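Local coordinates for protein CzcP cation efflux P1-ATPase (PDB 4U9R) that probably exports zinc, cadmium and cobalt ions from the cell at the cost of ATP, this piece being its N-terminal metal-binding extension, at residues L26-P38 against V92-H105. Numbering follows the deposited sequence.
Sequences LRLDIPVLLPGLP and VTSTGAVISSRFGH. With CD (cadmium ion), chain B; TCE (3,3',3''-phosphanetriyltripropanoic acid), chain D.
Leu-33 sits directly against Gly-96, their CA atoms 5.1 Å apart, where the short helix 30-33 meets helix 92-102; strand 26-29 runs at 30° to helix 92-102, their axes 11.2 Å apart at closest approach. The glycine, bare of a side chain, lets the two backbones close in at this point, and further along Leu-34 lies beside Ser-100. Leu-33 straddles Val-92 and Thr-93 in the middle of helix 85-102: with CG anti to its carbonyl carbon (chi1 -65°), CD1 lies 3.6 Å from CG1 of Val-92 while CD2 rests over the backbone at Thr-93 CA. Leu-28 divides its methyls likewise: CD1 faces Val-92 CG1 as the two side chains pass in opposite directions, and CD2 lies 4.0 Å from Thr-93 CG2, those chains crossing at about a right angle; the hydroxyl of Thr-93 instead bonds back to Arg-89 O. Helix 85-102 here covers strand 24-29, outermost in the 1-3-2 antiparallel sheet of the first of two successive beta-alpha-beta-beta-alpha (ferredoxin-like) units. Beyond Gly-96, Leu-34 CD2 packs 3.8 Å from Ile-99 CG2, and the ring of Pro-35 brings CD to 3.3 Å from Ser-100 OG. Where the helix gives way to strand 103-109, Leu-37 CD2 approaches His-105 CE1 obliquely at 3.3 Å. That imidazole binds a cadmium ion through NE2 at 2.2 Å, with Asp-42 and Cys-44 from the start of helix 43-53 and Glu-146 from neighbouring strand 142-148.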
ATOM      1  N   LEU A  26      -3.885 -19.587  -7.169  1.00 29.86           N
ATOM      2  CA  LEU A  26      -3.788 -19.526  -5.722  1.00 31.17           C
ATOM      3  C   LEU A  26      -4.223 -18.168  -5.223  1.00 30.97           C
ATOM      4  O   LEU A  26      -4.017 -17.136  -5.900  1.00 28.27           O
ATOM      5  CB  LEU A  26      -2.376 -19.843  -5.227  1.00 35.40           C
ATOM      6  CG  LEU A  26      -1.177 -18.963  -5.616  1.00 37.22           C
ATOM      7  CD1 LEU A  26      -1.104 -17.724  -4.779  1.00 50.22           C
ATOM      8  CD2 LEU A  26       0.156 -19.634  -5.328  1.00 39.49           C
ATOM      9  N   ARG A  27      -4.804 -18.152  -4.029  1.00 29.83           N
ATOM     10  CA  ARG A  27      -5.273 -16.923  -3.413  1.00 31.91           C
ATOM     11  C   ARG A  27      -4.768 -16.780  -2.016  1.00 32.93           C
ATOM     12  O   ARG A  27      -4.621 -17.748  -1.303  1.00 33.64           O
ATOM     13  CB  ARG A  27      -6.781 -16.938  -3.312  1.00 36.44           C
ATOM     14  CG  ARG A  27      -7.439 -16.562  -4.600  1.00 40.70           C
ATOM     15  CD  ARG A  27      -8.924 -16.882  -4.642  1.00 39.29           C
ATOM     16  NE  ARG A  27      -9.277 -17.036  -6.052  1.00 45.74           N
ATOM     17  CZ  ARG A  27     -10.441 -17.485  -6.500  1.00 46.00           C
ATOM     18  NH1 ARG A  27     -11.399 -17.818  -5.655  1.00 45.72           N
ATOM     19  NH2 ARG A  27     -10.641 -17.584  -7.805  1.00 46.97           N
ATOM     20  N   LEU A  28      -4.504 -15.553  -1.632  1.00 33.17           N
ATOM     21  CA  LEU A  28      -4.069 -15.236  -0.317  1.00 37.20           C
ATOM     22  C   LEU A  28      -4.768 -13.935   0.080  1.00 41.56           C
ATOM     23  O   LEU A  28      -5.155 -13.126  -0.786  1.00 39.37           O
ATOM     24  CB  LEU A  28      -2.579 -15.006  -0.328  1.00 41.75           C
ATOM     25  CG  LEU A  28      -1.690 -16.231  -0.595  1.00 43.64           C
ATOM     26  CD1 LEU A  28      -1.269 -16.271  -2.045  1.00 47.01           C
ATOM     27  CD2 LEU A  28      -0.451 -16.149   0.254  1.00 48.20           C
ATOM     28  N   ASP A  29      -4.920 -13.731   1.377  1.00 40.71           N
ATOM     29  CA  ASP A  29      -5.622 -12.580   1.876  1.00 45.88           C
ATOM     30  C   ASP A  29      -4.666 -11.409   1.889  1.00 43.11           C
ATOM     31  O   ASP A  29      -3.495 -11.541   2.214  1.00 43.34           O
ATOM     32  CB  ASP A  29      -6.192 -12.876   3.267  1.00 54.57           C
ATOM     33  CG  ASP A  29      -7.124 -14.062   3.252  1.00 56.69           C
ATOM     34  OD1 ASP A  29      -8.222 -13.951   2.668  1.00 62.54           O
ATOM     35  OD2 ASP A  29      -6.743 -15.124   3.782  1.00 69.48           O
ATOM     36  N   ILE A  30      -5.158 -10.252   1.483  1.00 45.42           N
ATOM     37  CA  ILE A  30      -4.293  -9.087   1.325  1.00 45.36           C
ATOM     38  C   ILE A  30      -3.643  -8.669   2.635  1.00 46.53           C
ATOM     39  O   ILE A  30      -2.440  -8.400   2.662  1.00 44.45           O
ATOM     40  CB  ILE A  30      -5.064  -7.921   0.661  1.00 45.13           C
ATOM     41  CG1 ILE A  30      -5.159  -8.197  -0.828  1.00 43.01           C
ATOM     42  CG2 ILE A  30      -4.355  -6.591   0.864  1.00 46.03           C
ATOM     43  CD1 ILE A  30      -6.175  -7.343  -1.558  1.00 46.67           C
ATOM     44  N   PRO A  31      -4.417  -8.639   3.742  1.00 47.41           N
ATOM     45  CA  PRO A  31      -3.751  -8.194   4.956  1.00 48.42           C
ATOM     46  C   PRO A  31      -2.639  -9.136   5.391  1.00 49.21           C
ATOM     47  O   PRO A  31      -1.749  -8.719   6.118  1.00 54.64           O
ATOM     48  CB  PRO A  31      -4.888  -8.140   5.993  1.00 49.12           C
ATOM     49  CG  PRO A  31      -6.128  -8.010   5.186  1.00 49.96           C
ATOM     50  CD  PRO A  31      -5.861  -8.854   3.962  1.00 47.81           C
ATOM     51  N   VAL A  32      -2.664 -10.381   4.915  1.00 49.36           N
ATOM     52  CA  VAL A  32      -1.611 -11.332   5.221  1.00 47.74           C
ATOM     53  C   VAL A  32      -0.328 -10.973   4.492  1.00 46.99           C
ATOM     54  O   VAL A  32       0.747 -11.115   5.063  1.00 45.06           O
ATOM     55  CB  VAL A  32      -2.030 -12.780   4.876  1.00 56.93           C
ATOM     56  CG1 VAL A  32      -0.864 -13.752   5.048  1.00 56.59           C
ATOM     57  CG2 VAL A  32      -3.201 -13.205   5.751  1.00 58.73           C
ATOM     58  N   LEU A  33      -0.438 -10.560   3.224  1.00 40.98           N
ATOM     59  CA  LEU A  33       0.704 -10.146   2.470  1.00 38.09           C
ATOM     60  C   LEU A  33       1.105  -8.732   2.825  1.00 41.23           C
ATOM     61  O   LEU A  33       2.286  -8.424   2.885  1.00 35.93           O
ATOM     62  CB  LEU A  33       0.394 -10.172   0.986  1.00 40.37           C
ATOM     63  CG  LEU A  33       0.126 -11.565   0.433  1.00 39.35           C
ATOM     64  CD1 LEU A  33      -0.313 -11.469  -0.989  1.00 37.99           C
ATOM     65  CD2 LEU A  33       1.373 -12.426   0.600  1.00 39.90           C
ATOM     66  N   LEU A  34       0.103  -7.865   2.981  1.00 42.32           N
ATOM     67  CA  LEU A  34       0.326  -6.434   3.129  1.00 43.43           C
ATOM     68  C   LEU A  34      -0.430  -5.980   4.384  1.00 47.58           C
ATOM     69  O   LEU A  34      -1.524  -5.433   4.276  1.00 47.82           O
ATOM     70  CB  LEU A  34      -0.163  -5.700   1.877  1.00 42.29           C
ATOM     71  CG  LEU A  34       0.658  -5.979   0.601  1.00 38.32           C
ATOM     72  CD1 LEU A  34      -0.043  -5.364  -0.606  1.00 36.64           C
ATOM     73  CD2 LEU A  34       2.090  -5.494   0.749  1.00 36.58           C
ATOM     74  N   PRO A  35       0.128  -6.278   5.572  1.00 48.80           N
ATOM     75  CA  PRO A  35      -0.509  -5.864   6.830  1.00 57.64           C
ATOM     76  C   PRO A  35      -0.547  -4.347   7.004  1.00 52.88           C
ATOM     77  O   PRO A  35       0.407  -3.657   6.665  1.00 54.82           O
ATOM     78  CB  PRO A  35       0.370  -6.513   7.909  1.00 52.94           C
ATOM     79  CG  PRO A  35       1.682  -6.740   7.253  1.00 56.02           C
ATOM     80  CD  PRO A  35       1.378  -7.025   5.807  1.00 50.31           C
ATOM     81  N   GLY A  36      -1.672  -3.833   7.478  1.00 61.98           N
ATOM     82  CA  GLY A  36      -1.749  -2.435   7.933  1.00 64.86           C
ATOM     83  C   GLY A  36      -1.934  -1.393   6.848  1.00 67.60           C
ATOM     84  O   GLY A  36      -1.503  -0.253   6.998  1.00 69.78           O
ATOM     85  N   LEU A  37      -2.563  -1.774   5.744  1.00 67.64           N
ATOM     86  CA  LEU A  37      -2.960  -0.802   4.745  1.00 65.67           C
ATOM     87  C   LEU A  37      -4.267  -0.154   5.195  1.00 73.22           C
ATOM     88  O   LEU A  37      -5.090  -0.816   5.843  1.00 72.81           O
ATOM     89  CB  LEU A  37      -3.184  -1.467   3.389  1.00 61.27           C
ATOM     90  CG  LEU A  37      -2.042  -2.280   2.763  1.00 56.54           C
ATOM     91  CD1 LEU A  37      -2.386  -2.564   1.310  1.00 53.94           C
ATOM     92  CD2 LEU A  37      -0.720  -1.556   2.846  1.00 50.65           C
ATOM     93  N   PRO A  38      -4.470   1.136   4.852  1.00 76.58           N
ATOM     94  CA  PRO A  38      -5.767   1.777   5.089  1.00 82.01           C
ATOM     95  C   PRO A  38      -6.906   1.048   4.390  1.00 82.58           C
ATOM     96  O   PRO A  38      -7.929   0.747   5.007  1.00 84.84           O
ATOM     97  CB  PRO A  38      -5.593   3.186   4.494  1.00 82.80           C
ATOM     98  CG  PRO A  38      -4.333   3.153   3.699  1.00 80.95           C
ATOM     99  CD  PRO A  38      -3.482   2.087   4.313  1.00 78.78           C
ATOM    100  N   VAL A  92       5.063 -14.767  -4.357  1.00 33.31           N
ATOM    101  CA  VAL A  92       4.006 -13.890  -3.830  1.00 31.56           C
ATOM    102  C   VAL A  92       4.287 -13.431  -2.404  1.00 30.18           C
ATOM    103  O   VAL A  92       4.278 -12.249  -2.137  1.00 31.32           O
ATOM    104  CB  VAL A  92       2.605 -14.510  -3.890  1.00 30.27           C
ATOM    105  CG1 VAL A  92       1.600 -13.585  -3.242  1.00 32.06           C
ATOM    106  CG2 VAL A  92       2.195 -14.811  -5.325  1.00 30.41           C
ATOM    107  N   THR A  93       4.493 -14.357  -1.476  1.00 31.11           N
ATOM    108  CA  THR A  93       4.691 -14.002  -0.070  1.00 31.84           C
ATOM    109  C   THR A  93       5.968 -13.188   0.153  1.00 34.06           C
ATOM    110  O   THR A  93       5.981 -12.295   1.001  1.00 33.11           O
ATOM    111  CB  THR A  93       4.792 -15.242   0.845  1.00 33.96           C
ATOM    112  OG1 THR A  93       5.747 -16.151   0.284  1.00 34.73           O
ATOM    113  CG2 THR A  93       3.435 -15.940   0.970  1.00 35.40           C
ATOM    114  N   SER A  94       7.043 -13.474  -0.575  1.00 33.14           N
ATOM    115  CA  SER A  94       8.275 -12.697  -0.354  1.00 36.51           C
ATOM    116  C   SER A  94       8.241 -11.306  -1.034  1.00 39.21           C
ATOM    117  O   SER A  94       8.842 -10.356  -0.531  1.00 39.97           O
ATOM    118  CB  SER A  94       9.509 -13.448  -0.809  1.00 33.60           C
ATOM    119  OG  SER A  94       9.619 -13.449  -2.221  1.00 38.67           O
ATOM    120  N   THR A  95       7.577 -11.183  -2.175  1.00 36.75           N
ATOM    121  CA  THR A  95       7.460  -9.873  -2.810  1.00 35.97           C
ATOM    122  C   THR A  95       6.624  -8.976  -1.893  1.00 36.37           C
ATOM    123  O   THR A  95       6.936  -7.804  -1.699  1.00 38.81           O
ATOM    124  CB  THR A  95       6.852  -9.952  -4.189  1.00 35.51           C
ATOM    125  OG1 THR A  95       7.653 -10.809  -4.998  1.00 38.01           O
ATOM    126  CG2 THR A  95       6.769  -8.554  -4.830  1.00 40.81           C
ATOM    127  N   GLY A  96       5.588  -9.550  -1.313  1.00 34.98           N
ATOM    128  CA  GLY A  96       4.760  -8.878  -0.315  1.00 38.23           C
ATOM    129  C   GLY A  96       5.514  -8.450   0.919  1.00 43.14           C
ATOM    130  O   GLY A  96       5.291  -7.339   1.444  1.00 39.07           O
ATOM    131  N   ALA A  97       6.416  -9.315   1.395  1.00 44.69           N
ATOM    132  CA  ALA A  97       7.211  -9.013   2.586  1.00 43.06           C
ATOM    133  C   ALA A  97       8.080  -7.788   2.359  1.00 40.83           C
ATOM    134  O   ALA A  97       8.137  -6.936   3.209  1.00 46.95           O
ATOM    135  CB  ALA A  97       8.068 -10.197   3.005  1.00 46.69           C
ATOM    136  N   VAL A  98       8.718  -7.695   1.209  1.00 39.02           N
ATOM    137  CA  VAL A  98       9.577  -6.571   0.890  1.00 44.04           C
ATOM    138  C   VAL A  98       8.808  -5.255   0.717  1.00 45.65           C
ATOM    139  O   VAL A  98       9.263  -4.213   1.188  1.00 45.42           O
ATOM    140  CB  VAL A  98      10.373  -6.801  -0.393  1.00 46.16           C
ATOM    141  CG1 VAL A  98      11.177  -5.566  -0.738  1.00 47.78           C
ATOM    142  CG2 VAL A  98      11.288  -8.003  -0.247  1.00 50.25           C
ATOM    143  N   ILE A  99       7.663  -5.297   0.039  1.00 43.68           N
ATOM    144  CA  ILE A  99       6.824  -4.106  -0.101  1.00 39.42           C
ATOM    145  C   ILE A  99       6.330  -3.619   1.265  1.00 42.03           C
ATOM    146  O   ILE A  99       6.423  -2.438   1.586  1.00 45.48           O
ATOM    147  CB  ILE A  99       5.661  -4.364  -1.066  1.00 36.52           C
ATOM    148  CG1 ILE A  99       6.213  -4.474  -2.481  1.00 35.92           C
ATOM    149  CG2 ILE A  99       4.623  -3.246  -0.990  1.00 36.99           C
ATOM    150  CD1 ILE A  99       5.235  -5.019  -3.481  1.00 38.24           C
ATOM    151  N   SER A 100       5.818  -4.545   2.052  1.00 42.27           N
ATOM    152  CA  SER A 100       5.306  -4.282   3.368  1.00 43.70           C
ATOM    153  C   SER A 100       6.335  -3.665   4.334  1.00 51.07           C
ATOM    154  O   SER A 100       5.978  -2.822   5.163  1.00 50.69           O
ATOM    155  CB  SER A 100       4.808  -5.581   3.973  1.00 45.36           C
ATOM    156  OG  SER A 100       4.213  -5.355   5.226  1.00 47.27           O
ATOM    157  N   SER A 101       7.593  -4.092   4.245  1.00 46.74           N
ATOM    158  CA  SER A 101       8.625  -3.589   5.145  1.00 53.12           C
ATOM    159  C   SER A 101       9.131  -2.223   4.697  1.00 59.32           C
ATOM    160  O   SER A 101       9.612  -1.429   5.502  1.00 56.97           O
ATOM    161  CB  SER A 101       9.792  -4.546   5.170  1.00 52.79           C
ATOM    162  OG  SER A 101      10.582  -4.417   4.001  1.00 53.16           O
ATOM    163  N   ARG A 102       9.028  -1.980   3.393  1.00 58.38           N
ATOM    164  CA  ARG A 102       9.613  -0.821   2.779  1.00 59.69           C
ATOM    165  C   ARG A 102       8.718   0.404   2.863  1.00 55.98           C
ATOM    166  O   ARG A 102       9.238   1.497   3.031  1.00 57.11           O
ATOM    167  CB  ARG A 102       9.984  -1.115   1.324  1.00 63.30           C
ATOM    168  CG  ARG A 102      10.550   0.088   0.596  1.00 71.59           C
ATOM    169  CD  ARG A 102      11.545  -0.313  -0.478  1.00 77.74           C
ATOM    170  NE  ARG A 102      12.022   0.850  -1.219  1.00 82.55           N
ATOM    171  CZ  ARG A 102      12.868   1.760  -0.740  1.00 84.01           C
ATOM    172  NH1 ARG A 102      13.353   1.660   0.498  1.00 86.23           N
ATOM    173  NH2 ARG A 102      13.231   2.783  -1.505  1.00 84.50           N
ATOM    174  N   PHE A 103       7.397   0.227   2.748  1.00 53.12           N
ATOM    175  CA  PHE A 103       6.455   1.355   2.706  1.00 53.90           C
ATOM    176  C   PHE A 103       5.572   1.471   3.912  1.00 54.23           C
ATOM    177  O   PHE A 103       4.805   0.556   4.212  1.00 53.21           O
ATOM    178  CB  PHE A 103       5.559   1.288   1.472  1.00 47.81           C
ATOM    179  CG  PHE A 103       6.327   1.311   0.203  1.00 50.78           C
ATOM    180  CD1 PHE A 103       6.755   2.506  -0.334  1.00 51.53           C
ATOM    181  CD2 PHE A 103       6.664   0.125  -0.438  1.00 46.84           C
ATOM    182  CE1 PHE A 103       7.503   2.526  -1.501  1.00 53.33           C
ATOM    183  CE2 PHE A 103       7.392   0.142  -1.603  1.00 48.00           C
ATOM    184  CZ  PHE A 103       7.820   1.342  -2.135  1.00 52.96           C
ATOM    185  N   GLY A 104       5.654   2.638   4.561  1.00 58.39           N
ATOM    186  CA  GLY A 104       4.871   2.945   5.745  1.00 55.42           C
ATOM    187  C   GLY A 104       3.629   3.724   5.390  1.00 57.89           C
ATOM    188  O   GLY A 104       3.531   4.296   4.304  1.00 57.21           O
ATOM    189  N   HIS A 105       2.666   3.709   6.305  1.00 63.37           N
ATOM    190  CA  HIS A 105       1.453   4.511   6.195  1.00 71.46           C
ATOM    191  C   HIS A 105       1.027   5.009   7.575  1.00 76.42           C
ATOM    192  O   HIS A 105       1.083   4.270   8.558  1.00 70.70           O
ATOM    193  CB  HIS A 105       0.307   3.701   5.611  1.00 72.69           C
ATOM    194  CG  HIS A 105       0.753   2.625   4.682  1.00 75.02           C
ATOM    195  ND1 HIS A 105       1.106   1.369   5.126  1.00 71.32           N
ATOM    196  CD2 HIS A 105       0.935   2.622   3.343  1.00 68.74           C
ATOM    197  CE1 HIS A 105       1.482   0.636   4.097  1.00 72.43           C
ATOM    198  NE2 HIS A 105       1.387   1.374   3.005  1.00 63.23           N
TER
HETATM  199 CD    CD B 301       1.186   1.542   0.806  1.00 49.38          CD
HETATM  200  O16 TCE D 303     -15.469 -17.537  -9.115  1.00 74.06           O
HETATM  201  C14 TCE D 303     -14.299 -17.537  -8.670  1.00 87.36           C
HETATM  202  O15 TCE D 303     -13.833 -18.418  -7.913  1.00 80.76           O
HETATM  203  C5  TCE D 303     -13.380 -16.398  -9.071  1.00 84.54           C
HETATM  204  C2  TCE D 303     -12.342 -16.790 -10.094  1.00 81.44           C
HETATM  205  P   TCE D 303     -11.094 -15.503 -10.486  1.00 64.09           P
HETATM  206  C3  TCE D 303     -12.108 -13.998 -10.757  1.00 84.90           C
HETATM  207  C6  TCE D 303     -11.749 -13.367 -12.094  1.00 86.17           C
HETATM  208  C8  TCE D 303     -12.953 -12.883 -12.879  1.00 89.07           C
HETATM  209  O10 TCE D 303     -12.913 -11.722 -13.345  1.00 94.67           O
HETATM  210  O9  TCE D 303     -13.922 -13.665 -13.019  1.00 89.41           O
HETATM  211  C1  TCE D 303     -10.537 -15.952 -12.176  1.00 75.02           C
HETATM  212  C4  TCE D 303     -11.788 -16.126 -13.033  1.00 84.24           C
HETATM  213  C11 TCE D 303     -11.581 -15.762 -14.491  1.00 87.65           C
HETATM  214  O12 TCE D 303     -10.572 -16.218 -15.076  1.00 90.80           O
HETATM  215  O13 TCE D 303     -12.434 -15.023 -15.031  1.00 88.56           O